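Local structure of serine-threonine phosphatase 2C (Toxoplasma gondii, 2I44) at residues 264-269 against 309-314. The protein probably removes phosphate groups from serine and threonine residues of other proteins, as a metal-dependent phosphatase of the PP2C family. Numbering follows the deposited sequence.
Sequences ATDGLW and SADNIT. With CA (calcium ion), chain D.
Asn312 O is gripped from two directions: a calcium-bound water donates to it at 2.9 Å, and Gly267 CA makes a CA-H...O contact with it at 3.2 Å (159° at the hydrogen), where the backbones run close together. The calcium itself joins the segments, since Asp266 OD1 and Asp311 OD2 each bind it at 2.3 Å. These two oxygens, Asp266 OD1 and Asp311 OD2, are thereby brought to 3.1 Å from each other, and the carboxylate planes stand 69° apart. Asp266 has its CG between the backbone N and the carbonyl carbon (chi1 63°), which swings the acid back to the metal although its CB points away from 309-314. Asp60 of strand 53-62 also binds the ion, and a second calcium-bound water donates to Asp311 OD1 at 2.8 Å. Beyond the metal, Thr265 N donates to Thr314 O (3.3 Å), just where strands 258-264 and 313-320 lie side by side in one sheet. Thr265 stands at the N-cap position of helix 266-269; its OG1 hydrogen-bonds to Asp38, as does Thr314 OG1, which also bonds Thr28 OG1. Ile313 packs CG1 beside Gly267 O at 3.6 Å, and its CG2 makes the apolar contact with Leu268 CB at 4.1 Å. Clustered acids at the sheet ends are characteristic of the PP2C metal centre; the calcium probably offsets their mutual repulsion and so ties the two segments together.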
ATOM      1  N   ALA A 264       3.798  -1.833   5.111  1.00 13.31           N
ATOM      2  CA  ALA A 264       2.990  -2.005   6.309  1.00 14.44           C
ATOM      3  C   ALA A 264       1.882  -0.963   6.465  1.00 12.47           C
ATOM      4  O   ALA A 264       1.932   0.120   5.879  1.00 11.95           O
ATOM      5  CB  ALA A 264       3.901  -1.987   7.537  1.00 10.92           C
ATOM      6  N   THR A 265       0.878  -1.301   7.262  1.00 14.28           N
ATOM      7  CA  THR A 265      -0.231  -0.389   7.523  1.00 14.28           C
ATOM      8  C   THR A 265       0.152   0.553   8.661  1.00 15.64           C
ATOM      9  O   THR A 265       1.185   0.353   9.323  1.00 14.92           O
ATOM     10  CB  THR A 265      -1.506  -1.160   7.911  1.00 13.62           C
ATOM     11  OG1 THR A 265      -1.242  -1.988   9.048  1.00 18.43           O
ATOM     12  CG2 THR A 265      -1.961  -2.031   6.762  1.00 11.70           C
ATOM     13  N   ASP A 266      -0.677   1.571   8.895  1.00 16.34           N
ATOM     14  CA  ASP A 266      -0.401   2.531   9.955  1.00 14.93           C
ATOM     15  C   ASP A 266      -0.452   1.857  11.311  1.00 15.21           C
ATOM     16  O   ASP A 266      -0.029   2.423  12.315  1.00 13.36           O
ATOM     17  CB  ASP A 266      -1.372   3.726   9.898  1.00 18.05           C
ATOM     18  CG  ASP A 266      -2.833   3.335  10.115  1.00 18.91           C
ATOM     19  OD1 ASP A 266      -3.134   2.145  10.335  1.00 19.18           O
ATOM     20  OD2 ASP A 266      -3.688   4.240  10.058  1.00 23.34           O
ATOM     21  N   GLY A 267      -0.967   0.631  11.331  1.00 16.65           N
ATOM     22  CA  GLY A 267      -1.026  -0.125  12.572  1.00 13.10           C
ATOM     23  C   GLY A 267       0.394  -0.315  13.085  1.00 14.89           C
ATOM     24  O   GLY A 267       0.624  -0.529  14.284  1.00 13.74           O
ATOM     25  N   LEU A 268       1.352  -0.247  12.163  1.00 14.01           N
ATOM     26  CA  LEU A 268       2.765  -0.364  12.508  1.00 14.24           C
ATOM     27  C   LEU A 268       3.429   1.012  12.610  1.00 14.55           C
ATOM     28  O   LEU A 268       4.134   1.305  13.577  1.00 15.23           O
ATOM     29  CB  LEU A 268       3.525  -1.184  11.459  1.00 14.94           C
ATOM     30  CG  LEU A 268       5.052  -1.070  11.608  1.00 18.57           C
ATOM     31  CD1 LEU A 268       5.495  -1.750  12.909  1.00 15.58           C
ATOM     32  CD2 LEU A 268       5.755  -1.706  10.421  1.00 20.05           C
ATOM     33  N   TRP A 269       3.194   1.855  11.609  1.00 14.38           N
ATOM     34  CA  TRP A 269       3.818   3.173  11.550  1.00 14.90           C
ATOM     35  C   TRP A 269       3.371   4.199  12.590  1.00 14.82           C
ATOM     36  O   TRP A 269       4.131   5.094  12.932  1.00 12.61           O
ATOM     37  CB  TRP A 269       3.654   3.738  10.138  1.00 15.92           C
ATOM     38  CG  TRP A 269       4.190   2.799   9.092  1.00 14.88           C
ATOM     39  CD1 TRP A 269       3.535   2.341   7.982  1.00 15.04           C
ATOM     40  CD2 TRP A 269       5.498   2.215   9.057  1.00 12.87           C
ATOM     41  NE1 TRP A 269       4.356   1.511   7.259  1.00 11.62           N
ATOM     42  CE2 TRP A 269       5.567   1.418   7.893  1.00 14.35           C
ATOM     43  CE3 TRP A 269       6.619   2.290   9.895  1.00 14.99           C
ATOM     44  CZ2 TRP A 269       6.718   0.697   7.543  1.00 15.30           C
ATOM     45  CZ3 TRP A 269       7.772   1.568   9.545  1.00 15.42           C
ATOM     46  CH2 TRP A 269       7.808   0.783   8.378  1.00 16.21           C
ATOM     47  N   SER A 309      -4.929   0.292  23.080  1.00 26.75           N
ATOM     48  CA  SER A 309      -5.578  -0.766  22.319  1.00 25.33           C
ATOM     49  C   SER A 309      -4.922  -0.670  20.941  1.00 24.46           C
ATOM     50  O   SER A 309      -4.908   0.402  20.332  1.00 22.76           O
ATOM     51  CB  SER A 309      -7.080  -0.501  22.205  1.00 25.06           C
ATOM     52  OG  SER A 309      -7.742  -1.559  21.528  1.00 26.26           O
ATOM     53  N   ALA A 310      -4.364  -1.781  20.466  1.00 23.86           N
ATOM     54  CA  ALA A 310      -3.675  -1.813  19.175  1.00 21.47           C
ATOM     55  C   ALA A 310      -4.593  -1.902  17.954  1.00 20.57           C
ATOM     56  O   ALA A 310      -5.645  -2.540  17.983  1.00 19.94           O
ATOM     57  CB  ALA A 310      -2.674  -2.974  19.156  1.00 20.67           C
ATOM     58  N   ASP A 311      -4.178  -1.248  16.876  1.00 19.22           N
ATOM     59  CA  ASP A 311      -4.930  -1.263  15.627  1.00 18.60           C
ATOM     60  C   ASP A 311      -4.589  -2.555  14.884  1.00 18.39           C
ATOM     61  O   ASP A 311      -3.723  -3.304  15.332  1.00 18.54           O
ATOM     62  CB  ASP A 311      -4.518  -0.051  14.787  1.00 15.58           C
ATOM     63  CG  ASP A 311      -5.234   0.007  13.453  1.00 16.45           C
ATOM     64  OD1 ASP A 311      -6.350  -0.548  13.346  1.00 15.02           O
ATOM     65  OD2 ASP A 311      -4.686   0.620  12.512  1.00 17.04           O
ATOM     66  N   ASN A 312      -5.262  -2.841  13.769  1.00 18.61           N
ATOM     67  CA  ASN A 312      -4.890  -4.032  13.005  1.00 17.59           C
ATOM     68  C   ASN A 312      -3.447  -3.704  12.607  1.00 17.09           C
ATOM     69  O   ASN A 312      -3.130  -2.538  12.341  1.00 17.95           O
ATOM     70  CB  ASN A 312      -5.705  -4.184  11.708  1.00 14.35           C
ATOM     71  CG  ASN A 312      -7.159  -4.548  11.943  1.00 14.44           C
ATOM     72  OD1 ASN A 312      -7.520  -5.148  12.957  1.00 16.62           O
ATOM     73  ND2 ASN A 312      -8.001  -4.211  10.977  1.00 10.25           N
ATOM     74  N   ILE A 313      -2.580  -4.711  12.567  1.00 16.80           N
ATOM     75  CA  ILE A 313      -1.186  -4.499  12.198  1.00 17.42           C
ATOM     76  C   ILE A 313      -0.772  -5.540  11.175  1.00 17.64           C
ATOM     77  O   ILE A 313      -0.971  -6.735  11.376  1.00 17.71           O
ATOM     78  CB  ILE A 313      -0.236  -4.626  13.412  1.00 19.85           C
ATOM     79  CG1 ILE A 313      -0.755  -3.795  14.586  1.00 23.32           C
ATOM     80  CG2 ILE A 313       1.163  -4.144  13.023  1.00 18.64           C
ATOM     81  CD1 ILE A 313       0.048  -3.970  15.865  1.00 24.22           C
ATOM     82  N   THR A 314      -0.198  -5.075  10.074  1.00 15.47           N
ATOM     83  CA  THR A 314       0.262  -5.956   9.015  1.00 15.42           C
ATOM     84  C   THR A 314       1.618  -5.485   8.525  1.00 16.16           C
ATOM     85  O   THR A 314       1.819  -4.294   8.260  1.00 14.86           O
ATOM     86  CB  THR A 314      -0.726  -5.971   7.833  1.00 16.71           C
ATOM     87  OG1 THR A 314      -1.952  -6.578   8.255  1.00 18.97           O
ATOM     88  CG2 THR A 314      -0.163  -6.753   6.653  1.00 19.15           C
TER
HETATM   89 CA    CA D 401      -5.154   1.000  10.286  1.00 26.90          CA
HETATM   90  O   HOH W   1      -5.793   2.802  10.010  1.00 28.30           O
HETATM   91  O   HOH W   2      -1.177  -0.277  16.517  1.00 27.70           O
HETATM   92  O   HOH W   3      -7.031   0.151  10.686  1.00 18.46           O
HETATM   93  O   HOH W   4      -4.080  -1.046  10.057  1.00 15.94           O